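Alpha-11 giardin (Giardia intestinalis, PDB 2II2) is a calcium-binding member of the annexin family that probably binds phospholipid membranes and may take part in parasite attachment and cytoskeletal organisation. Local coordinates at residues Q114-K117 and E118-N122; T105-E108 and R109-A113; G72-C75 and N76-R80; G49-F52 and I53-L56. One frame throughout, in Å; residues are numbered along the deposited sequence. Where two conformers were deposited one is given.

Contact 1. Residues Q114-K117 and E118-N122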
loop_
_atom_site.group_PDB
_atom_site.type_symbol
_atom_site.label_atom_id
_atom_site.label_comp_id
_atom_site.label_asym_id
_atom_site.label_seq_id
_atom_site.Cartn_x
_atom_site.Cartn_y
_atom_site.Cartn_z
ATOM N N GLN A 114 10.041 -7.657 -12.976
ATOM C CA GLN A 114 10.285 -8.972 -13.550
ATOM C C GLN A 114 9.034 -9.820 -13.535
ATOM O O GLN A 114 8.696 -10.454 -14.536
ATOM C CB GLN A 114 11.419 -9.671 -12.809
ATOM C CG GLN A 114 12.765 -9.015 -13.056
ATOM C CD GLN A 114 13.864 -9.532 -12.137
ATOM O OE1 GLN A 114 13.612 -9.988 -11.019
ATOM N NE2 GLN A 114 15.101 -9.428 -12.598
ATOM N N ALA A 115 8.336 -9.835 -12.404
ATOM C CA ALA A 115 7.118 -10.616 -12.266
ATOM C C ALA A 115 6.014 -10.100 -13.158
ATOM O O ALA A 115 5.218 -10.891 -13.698
ATOM C CB ALA A 115 6.645 -10.632 -10.833
ATOM N N TYR A 116 5.928 -8.775 -13.278
ATOM C CA TYR A 116 4.911 -8.166 -14.102
ATOM C C TYR A 116 5.113 -8.523 -15.578
ATOM O O TYR A 116 4.144 -8.825 -16.276
ATOM C CB TYR A 116 4.898 -6.657 -13.886
ATOM C CG TYR A 116 3.811 -5.941 -14.621
ATOM C CD1 TYR A 116 2.583 -5.657 -14.001
ATOM C CD2 TYR A 116 4.009 -5.526 -15.936
ATOM C CE1 TYR A 116 1.576 -4.987 -14.690
ATOM C CE2 TYR A 116 3.016 -4.864 -16.624
ATOM C CZ TYR A 116 1.807 -4.581 -16.003
ATOM O OH TYR A 116 0.816 -3.892 -16.663
ATOM N N LYS A 117 6.363 -8.457 -16.035
ATOM C CA LYS A 117 6.719 -8.844 -17.408
ATOM C C LYS A 117 6.433 -10.330 -17.651
ATOM O O LYS A 117 5.894 -10.686 -18.686
ATOM C CB LYS A 117 8.200 -8.523 -17.683
ATOM C CG LYS A 117 8.759 -8.972 -19.046
ATOM C CD LYS A 117 7.968 -8.457 -20.222
ATOM C CE LYS A 117 8.720 -8.722 -21.535
ATOM N NZ LYS A 117 9.742 -7.686 -21.858
ATOM N N GLU A 118 6.784 -11.180 -16.691
ATOM C CA GLU A 118 6.533 -12.621 -16.832
ATOM C C GLU A 118 5.029 -12.892 -16.902
ATOM O O GLU A 118 4.582 -13.733 -17.684
ATOM C CB GLU A 118 7.187 -13.404 -15.689
ATOM C CG GLU A 118 6.953 -14.922 -15.714
ATOM C CD GLU A 118 7.601 -15.623 -16.905
ATOM O OE1 GLU A 118 8.660 -15.158 -17.390
ATOM O OE2 GLU A 118 7.048 -16.659 -17.354
ATOM N N LYS A 119 4.239 -12.166 -16.109
ATOM C CA LYS A 119 2.802 -12.428 -16.035
ATOM C C LYS A 119 2.036 -11.890 -17.247
ATOM O O LYS A 119 1.160 -12.565 -17.805
ATOM C CB LYS A 119 2.208 -11.844 -14.747
ATOM C CG LYS A 119 0.688 -11.957 -14.669
ATOM C CD LYS A 119 0.213 -12.334 -13.274
ATOM C CE LYS A 119 -1.271 -12.701 -13.254
ATOM N NZ LYS A 119 -1.629 -13.805 -14.201
ATOM N N THR A 120 2.353 -10.663 -17.633
ATOM C CA THR A 120 1.575 -9.930 -18.624
ATOM C C THR A 120 2.181 -9.954 -20.016
ATOM O O THR A 120 1.487 -9.659 -20.985
ATOM C CB THR A 120 1.394 -8.427 -18.243
ATOM O OG1 THR A 120 2.629 -7.730 -18.444
ATOM C CG2 THR A 120 0.922 -8.277 -16.802
ATOM N N GLY A 121 3.475 -10.275 -20.100
ATOM C CA GLY A 121 4.217 -10.183 -21.358
ATOM C C GLY A 121 4.638 -8.774 -21.740
ATOM O O GLY A 121 5.289 -8.576 -22.774
ATOM N N ASN A 122 4.243 -7.785 -20.928
ATOM C CA ASN A 122 4.606 -6.391 -21.145
ATOM C C ASN A 122 5.494 -5.875 -20.031
ATOM O O ASN A 122 5.322 -6.261 -18.878
ATOM C CB ASN A 122 3.357 -5.516 -21.183
ATOM C CG ASN A 122 2.446 -5.848 -22.341
ATOM O OD1 ASN A 122 2.677 -6.807 -23.086
ATOM N ND2 ASN A 122 1.391 -5.077 -22.483
#
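Tyr116 and Thr120 meet one turn apart where helix 106-120 ends, and both the methyl and the hydroxyl of the threonine are engaged. Thr120 CG2 sits over one face of the Tyr116 ring, 3.9 Å from its centroid and only 9° off the ring normal, which identifies a CH-pi contact. With CG anti to the backbone N (chi1 -176°), the tyrosine carries its ring out beside the helix, where that methyl lies over it. Thr120 OG1 donates to Tyr116 O at 2.9 Å, from above the carbonyl plane, while Thr120 N reaches the same oxygen from the opposite face, so two donors grip one carbonyl. The hydroxyl also accepts from Asn122 N, with 3.0 Å between Asn122 N and Thr120 OG1, closing an ST turn. Gly121, with positive phi, takes the chain out of the helix after a last bond from Gly121 N to Lys117 O (2.8 Å). The returning Asn122 O lies near the plane of the Tyr116 ring at its edge, 3.3 Å from CD2, and receives a CA-H...O contact from Lys117. Bent at chi2 and chi4, Lys117 packs its CD against Gly121 and Asn122 and carries its ammonium to a salt bridge with Asp123.

The other side is looser: Gln114, Glu118 and Lys119 are exposed, and the ends of Glu118 and Lys119 lead away. Beyond the turn, Asp127 in helix 124-131 accepts from both Tyr116 OH and Asn122 ND2, while Ala115, Tyr116 and Lys119 pack against helix 76-89.

Contact 2. Residues T105-E108 and R109-A113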
loop_
_atom_site.group_PDB
_atom_site.type_symbol
_atom_site.label_atom_id
_atom_site.label_comp_id
_atom_site.label_asym_id
_atom_site.label_seq_id
_atom_site.Cartn_x
_atom_site.Cartn_y
_atom_site.Cartn_z
ATOM N N THR A 105 11.379 -0.945 -1.994
ATOM C CA THR A 105 12.817 -0.816 -2.124
ATOM C C THR A 105 13.218 -0.972 -3.600
ATOM O O THR A 105 12.428 -1.461 -4.410
ATOM C CB THR A 105 13.528 -1.928 -1.353
ATOM O OG1 THR A 105 13.152 -3.180 -1.931
ATOM C CG2 THR A 105 13.165 -1.926 0.134
ATOM N N PRO A 106 14.442 -0.564 -3.967
ATOM C CA PRO A 106 14.858 -0.864 -5.344
ATOM C C PRO A 106 14.738 -2.337 -5.729
ATOM O O PRO A 106 14.361 -2.641 -6.853
ATOM C CB PRO A 106 16.321 -0.418 -5.369
ATOM C CG PRO A 106 16.405 0.655 -4.310
ATOM C CD PRO A 106 15.478 0.177 -3.224
ATOM N N ASP A 107 15.057 -3.244 -4.813
ATOM C CA ASP A 107 14.949 -4.673 -5.124
ATOM C C ASP A 107 13.498 -5.103 -5.298
ATOM O O ASP A 107 13.203 -5.935 -6.150
ATOM C CB ASP A 107 15.634 -5.566 -4.094
ATOM C CG ASP A 107 15.788 -6.998 -4.599
ATOM O OD1 ASP A 107 16.437 -7.184 -5.652
ATOM O OD2 ASP A 107 15.213 -7.919 -3.975
ATOM N N GLU A 108 12.578 -4.555 -4.485
ATOM C CA GLU A 108 11.164 -4.883 -4.636
ATOM C C GLU A 108 10.669 -4.365 -5.972
ATOM O O GLU A 108 9.864 -4.998 -6.633
ATOM C CB GLU A 108 10.320 -4.307 -3.503
ATOM C CG GLU A 108 10.484 -5.087 -2.200
ATOM C CD GLU A 108 9.893 -4.390 -0.977
ATOM O OE1 GLU A 108 9.767 -3.153 -0.956
ATOM O OE2 GLU A 108 9.607 -5.093 0.014
ATOM N N ARG A 109 11.163 -3.194 -6.364
ATOM C CA ARG A 109 10.819 -2.621 -7.655
ATOM C C ARG A 109 11.291 -3.519 -8.801
ATOM O O ARG A 109 10.559 -3.751 -9.748
ATOM C CB ARG A 109 11.434 -1.221 -7.772
ATOM C CG ARG A 109 11.457 -0.609 -9.155
ATOM C CD ARG A 109 11.966 0.817 -9.143
ATOM N NE ARG A 109 13.417 0.887 -8.977
ATOM C CZ ARG A 109 14.107 2.025 -8.964
ATOM N NH1 ARG A 109 13.474 3.199 -9.121
ATOM N NH2 ARG A 109 15.434 1.984 -8.809
ATOM N N LEU A 110 12.532 -3.985 -8.723
ATOM C CA LEU A 110 13.064 -4.887 -9.737
ATOM C C LEU A 110 12.291 -6.215 -9.810
ATOM O O LEU A 110 11.927 -6.680 -10.898
ATOM C CB LEU A 110 14.546 -5.144 -9.470
ATOM C CG LEU A 110 15.205 -6.131 -10.434
ATOM C CD1 LEU A 110 15.211 -5.632 -11.875
ATOM C CD2 LEU A 110 16.580 -6.478 -9.935
ATOM N N LYS A 111 12.001 -6.798 -8.655
ATOM C CA LYS A 111 11.256 -8.047 -8.635
ATOM C C LYS A 111 9.839 -7.853 -9.174
ATOM O O LYS A 111 9.317 -8.725 -9.860
ATOM C CB LYS A 111 11.227 -8.622 -7.224
ATOM C CG LYS A 111 12.571 -9.154 -6.782
ATOM C CD LYS A 111 12.500 -9.789 -5.422
ATOM C CE LYS A 111 13.587 -10.843 -5.267
ATOM N NZ LYS A 111 14.935 -10.285 -5.564
ATOM N N LEU A 112 9.198 -6.728 -8.857
ATOM C CA LEU A 112 7.881 -6.439 -9.410
ATOM C C LEU A 112 7.972 -6.336 -10.927
ATOM O O LEU A 112 7.166 -6.913 -11.629
ATOM C CB LEU A 112 7.301 -5.141 -8.830
ATOM C CG LEU A 112 6.035 -4.605 -9.503
ATOM C CD1 LEU A 112 4.851 -5.571 -9.300
ATOM C CD2 LEU A 112 5.670 -3.224 -8.986
ATOM N N ALA A 113 8.957 -5.597 -11.436
ATOM C CA ALA A 113 9.107 -5.433 -12.890
ATOM C C ALA A 113 9.238 -6.793 -13.571
ATOM O O ALA A 113 8.598 -7.054 -14.595
ATOM C CB ALA A 113 10.326 -4.557 -13.207
HETATM O O HOH W 1 15.301 -1.421 -9.009
#
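A capping box opens helix 106-120. Thr105 is the N-cap, and its OG1 accepts from Glu108 N at 3.0 Å; Glu108 OE1 accepts from Thr105 N at 2.9 Å. Glu108 can reach back because its CG stands beside its own backbone N (chi1 -75°) and the chain runs extended. The carboxylate oxygen is met on its anti side, 28° out of plane.

Within the same turn, Asp107 reaches forward to Lys111 in a salt bridge on the exposed flank, 2.9 Å between Asp107 OD2 and Lys111 NZ. The ammonium uses the syn lone pair of OD2, brought there by the bend at chi4.

Pro106 and Arg109 are joined through a water that donates to Pro106 O (2.6 Å from the water oxygen) and accepts from Arg109 NE at the edge of the guanidinium, in its plane. NH1 and NH2 of Arg109 continue to Ala145 O, Glu148 O and Asn149 OD1, tying the first turn to residues 145-149.

Two carboxylates in the first turn lie at the positive end of the helix dipole, which would favour their negative charge, while the box gives side-chain acceptors to two N-H groups, those of Thr105 and Glu108.

Contact 3. Residues G72-C75 and N76-R80. With SO4 (sulfate ion), chain B.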
loop_
_atom_site.group_PDB
_atom_site.type_symbol
_atom_site.label_atom_id
_atom_site.label_comp_id
_atom_site.label_asym_id
_atom_site.label_seq_id
_atom_site.Cartn_x
_atom_site.Cartn_y
_atom_site.Cartn_z
ATOM N N GLY A 72 -3.344 -11.277 1.453
ATOM C CA GLY A 72 -2.508 -11.683 2.580
ATOM C C GLY A 72 -1.980 -13.114 2.439
ATOM O O GLY A 72 -0.850 -13.395 2.837
ATOM N N TRP A 73 -2.774 -14.025 1.877
ATOM C CA TRP A 73 -2.319 -15.409 1.662
ATOM C C TRP A 73 -1.328 -15.592 0.514
ATOM O O TRP A 73 -0.681 -16.624 0.431
ATOM C CB TRP A 73 -3.532 -16.334 1.450
ATOM C CG TRP A 73 -4.066 -16.875 2.711
ATOM C CD1 TRP A 73 -5.118 -16.424 3.457
ATOM C CD2 TRP A 73 -3.539 -17.998 3.404
ATOM N NE1 TRP A 73 -5.282 -17.222 4.568
ATOM C CE2 TRP A 73 -4.326 -18.197 4.561
ATOM C CE3 TRP A 73 -2.484 -18.887 3.147
ATOM C CZ2 TRP A 73 -4.088 -19.239 5.473
ATOM C CZ3 TRP A 73 -2.253 -19.934 4.062
ATOM C CH2 TRP A 73 -3.041 -20.084 5.209
ATOM N N ASP A 74 -1.266 -14.621 -0.400
ATOM C CA ASP A 74 -0.399 -14.761 -1.573
ATOM C C ASP A 74 1.046 -14.376 -1.233
ATOM O O ASP A 74 1.320 -13.794 -0.174
ATOM C CB ASP A 74 -0.917 -13.823 -2.681
ATOM C CG ASP A 74 -0.508 -14.258 -4.093
ATOM O OD1 ASP A 74 0.267 -15.229 -4.255
ATOM O OD2 ASP A 74 -1.012 -13.607 -5.037
ATOM N N CYS A 75 1.965 -14.692 -2.146
ATOM C CA CYS A 75 3.312 -14.107 -2.103
ATOM C C CYS A 75 3.241 -12.612 -2.437
ATOM O O CYS A 75 2.430 -12.185 -3.279
ATOM C CB CYS A 75 4.257 -14.850 -3.044
ATOM S SG CYS A 75 4.600 -16.519 -2.442
ATOM N N ASN A 76 4.083 -11.814 -1.775
ATOM C CA ASN A 76 3.944 -10.366 -1.827
ATOM C C ASN A 76 4.095 -9.801 -3.248
ATOM O O ASN A 76 3.351 -8.897 -3.643
ATOM C CB ASN A 76 4.968 -9.760 -0.880
ATOM C CG ASN A 76 4.852 -8.280 -0.795
ATOM O OD1 ASN A 76 5.613 -7.539 -1.433
ATOM N ND2 ASN A 76 3.888 -7.819 -0.013
ATOM N N ILE A 77 5.055 -10.324 -4.019
ATOM C CA ILE A 77 5.269 -9.768 -5.348
ATOM C C ILE A 77 4.080 -10.095 -6.262
ATOM O O ILE A 77 3.642 -9.251 -7.030
ATOM C CB ILE A 77 6.641 -10.189 -5.940
ATOM C CG1 ILE A 77 7.807 -9.601 -5.120
ATOM C CG2 ILE A 77 6.728 -9.794 -7.406
ATOM C CD1 ILE A 77 7.841 -8.053 -5.038
ATOM N N SER A 78 3.555 -11.318 -6.170
ATOM C CA SER A 78 2.374 -11.701 -6.927
ATOM C C SER A 78 1.184 -10.811 -6.582
ATOM O O SER A 78 0.465 -10.342 -7.467
ATOM C CB SER A 78 2.027 -13.168 -6.653
ATOM O OG SER A 78 0.784 -13.517 -7.189
ATOM N N ALA A 79 1.021 -10.538 -5.296
ATOM C CA ALA A 79 -0.036 -9.646 -4.836
ATOM C C ALA A 79 0.114 -8.263 -5.478
ATOM O O ALA A 79 -0.862 -7.675 -5.953
ATOM C CB ALA A 79 -0.011 -9.539 -3.315
ATOM N N ARG A 80 1.334 -7.734 -5.486
ATOM C CA ARG A 80 1.582 -6.429 -6.103
ATOM C C ARG A 80 1.239 -6.435 -7.586
ATOM O O ARG A 80 0.627 -5.469 -8.080
ATOM C CB ARG A 80 3.040 -6.026 -5.918
ATOM C CG ARG A 80 3.419 -5.667 -4.477
ATOM C CD ARG A 80 4.829 -5.149 -4.442
ATOM N NE ARG A 80 5.373 -5.208 -3.085
ATOM C CZ ARG A 80 5.764 -4.159 -2.361
ATOM N NH1 ARG A 80 5.696 -2.911 -2.822
ATOM N NH2 ARG A 80 6.235 -4.373 -1.146
HETATM S S SO4 B . 6.771 -14.048 0.171
HETATM O O1 SO4 B . 7.910 -13.606 0.975
HETATM O O2 SO4 B . 6.378 -15.383 0.610
HETATM O O3 SO4 B . 5.649 -13.107 0.268
HETATM O O4 SO4 B . 7.198 -14.139 -1.231
#
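The turn between helices 64-73 and 76-89, one of the tight helix-to-helix connections of the annexin fold, brings Asp74 against Ser78, with Cys75 at the N-cap of the second helix. Ser78 OG donates to Asp74 OD2 at 2.8 Å, coming from the syn side but 31° out of the carboxylate plane. Ser78 OG lies anti to its own backbone N (chi1 170°), an orientation that turns the hydroxyl back toward the connection. Asp74 OD1 accepts a weak bond from Cys75 N at 2.8 Å, bent to 129° at the hydrogen. Asp74 thus has one oxygen on the first turn of the helix and the other, weakly, on the N-H of the residue that follows it.

The first backbone i to i+4 bond of helix 76-89 runs from Ala79 N to Cys75 O, 3.0 Å long. At the helix start, Asn76 N donates to O3 of a sulfate ion at 2.9 Å; the anion, probably from the crystallisation liquor, occupies the N-terminal end, where the helix dipole is positive.

Trp73, hydrogen-bonded to Thr29, packs on helix 34-48. Further along, Arg80 grips Asn76 side-on, with both nitrogens on a single oxygen in the guanidinium plane: Arg80 NE lies 2.9 Å and Arg80 NH2 3.2 Å from Asn76 OD1.

Contact 4. Residues G49-F52 and I53-L56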
loop_
_atom_site.group_PDB
_atom_site.type_symbol
_atom_site.label_atom_id
_atom_site.label_comp_id
_atom_site.label_asym_id
_atom_site.label_seq_id
_atom_site.Cartn_x
_atom_site.Cartn_y
_atom_site.Cartn_z
ATOM N N GLY A 49 -5.991 -30.957 -5.101
ATOM C CA GLY A 49 -6.180 -30.643 -6.523
ATOM C C GLY A 49 -6.650 -29.211 -6.791
ATOM O O GLY A 49 -6.863 -28.828 -7.948
ATOM N N LEU A 50 -6.827 -28.416 -5.730
ATOM C CA LEU A 50 -7.367 -27.059 -5.816
ATOM C C LEU A 50 -6.278 -26.055 -5.507
ATOM O O LEU A 50 -5.577 -26.177 -4.500
ATOM C CB LEU A 50 -8.500 -26.875 -4.800
ATOM C CG LEU A 50 -9.650 -27.886 -4.858
ATOM C CD1 LEU A 50 -10.465 -27.908 -3.578
ATOM C CD2 LEU A 50 -10.523 -27.643 -6.079
ATOM N N GLU A 51 -6.122 -25.073 -6.384
ATOM C CA GLU A 51 -5.292 -23.915 -6.082
ATOM C C GLU A 51 -5.909 -23.104 -4.949
ATOM O O GLU A 51 -7.081 -22.744 -5.005
ATOM C CB GLU A 51 -5.097 -23.084 -7.351
ATOM C CG GLU A 51 -3.949 -22.081 -7.259
ATOM C CD GLU A 51 -4.370 -20.742 -6.670
ATOM O OE1 GLU A 51 -5.357 -20.166 -7.153
ATOM O OE2 GLU A 51 -3.697 -20.228 -5.749
ATOM N N PHE A 52 -5.120 -22.824 -3.915
ATOM C CA PHE A 52 -5.695 -22.311 -2.675
ATOM C C PHE A 52 -6.399 -20.971 -2.793
ATOM O O PHE A 52 -7.480 -20.825 -2.264
ATOM C CB PHE A 52 -4.630 -22.258 -1.577
ATOM C CG PHE A 52 -5.157 -21.764 -0.248
ATOM C CD1 PHE A 52 -5.804 -22.642 0.636
ATOM C CD2 PHE A 52 -5.049 -20.411 0.108
ATOM C CE1 PHE A 52 -6.308 -22.190 1.856
ATOM C CE2 PHE A 52 -5.573 -19.944 1.325
ATOM C CZ PHE A 52 -6.180 -20.846 2.207
ATOM N N ILE A 53 -5.767 -20.006 -3.450
ATOM C CA ILE A 53 -6.296 -18.656 -3.485
ATOM C C ILE A 53 -7.587 -18.620 -4.289
ATOM O O ILE A 53 -8.569 -18.053 -3.851
ATOM C CB ILE A 53 -5.242 -17.640 -3.984
ATOM C CG1 ILE A 53 -4.065 -17.659 -3.005
ATOM C CG2 ILE A 53 -5.879 -16.249 -4.135
ATOM C CD1 ILE A 53 -3.024 -16.653 -3.254
ATOM N N ALA A 54 -7.606 -19.293 -5.434
ATOM C CA ALA A 54 -8.820 -19.310 -6.222
ATOM C C ALA A 54 -9.964 -20.000 -5.470
ATOM O O ALA A 54 -11.105 -19.592 -5.546
ATOM C CB ALA A 54 -8.574 -19.993 -7.579
ATOM N N PHE A 55 -9.631 -21.067 -4.750
ATOM C CA PHE A 55 -10.639 -21.775 -3.964
ATOM C C PHE A 55 -11.153 -20.892 -2.838
ATOM O O PHE A 55 -12.335 -20.840 -2.602
ATOM C CB PHE A 55 -10.072 -23.086 -3.428
ATOM C CG PHE A 55 -11.077 -23.935 -2.683
ATOM C CD1 PHE A 55 -12.165 -24.483 -3.351
ATOM C CD2 PHE A 55 -10.915 -24.222 -1.328
ATOM C CE1 PHE A 55 -13.099 -25.261 -2.689
ATOM C CE2 PHE A 55 -11.848 -24.999 -0.646
ATOM C CZ PHE A 55 -12.935 -25.539 -1.320
ATOM N N LEU A 56 -10.251 -20.193 -2.147
ATOM C CA LEU A 56 -10.668 -19.220 -1.134
ATOM C C LEU A 56 -11.650 -18.203 -1.744
ATOM O O LEU A 56 -12.698 -17.940 -1.170
ATOM C CB LEU A 56 -9.449 -18.562 -0.500
ATOM C CG LEU A 56 -9.692 -17.554 0.626
ATOM C CD1 LEU A 56 -8.488 -17.469 1.527
ATOM C CD2 LEU A 56 -10.023 -16.180 0.067
#
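A glutamate N-cap starts helix 52-59, in the connection that follows helix 34-48. The polar contacts come from Glu51: its OE1 accepts from Ala54 N at 3.0 Å, and its OE2 accepts from Ile53 N at 3.1 Å. Both donors approach from above the carboxylate plane, 45° and 60° out of it, so the group lies broadside over the helix start. The bend at chi2 folds it there. Two N-H groups of the first turn are thus served by one carboxylate, whose negative charge would be favoured by the helix dipole.

Backbone bonds continue the turn, from Phe55 N to Glu51 O and, at 2.8 Å, from Leu56 N to Phe52 O.

Apolar contacts link Phe52 with Leu56 and Leu50 with Phe55. Phe52 CE2 meets Leu56 CD1 at 3.8 Å; the Phe52 ring also packs edge-to-face with Phe44 and meets Trp73, joining the helix to helices 34-48 and 64-73. Leu56 lies about 4 Å, side chain to side chain, from Ile60 and Glu66, which bind calcium in another structure of this protein. Before the cap, Leu50 CD1 stands over one face of the Phe55 ring, 3.9 Å from its centroid and 13° off the normal, a CH-pi contact.

Contacts 1 and 2 mark the two ends of helix 106-120, with centres about 13 Å apart, and both are surface contacts: the first closes the helix by an ST turn, the second opens it by a capping box. Contacts 2, 3 and 4 all lie at helix starts, yet the partner at the N-terminus differs: threonine with glutamate, a sulfate ion, and a lone glutamate. Contact 3, also a surface contact, is the one that touches all three others: Ile77 packs on Ala115 of contact 1, Arg80 on Leu112 of contact 2, and Asp74 on Ile53 of contact 4. Contact 4, partly buried, is the most aromatic of the four; it touches neither contact 1 nor contact 2, whose exposed flanks carry charged side chains.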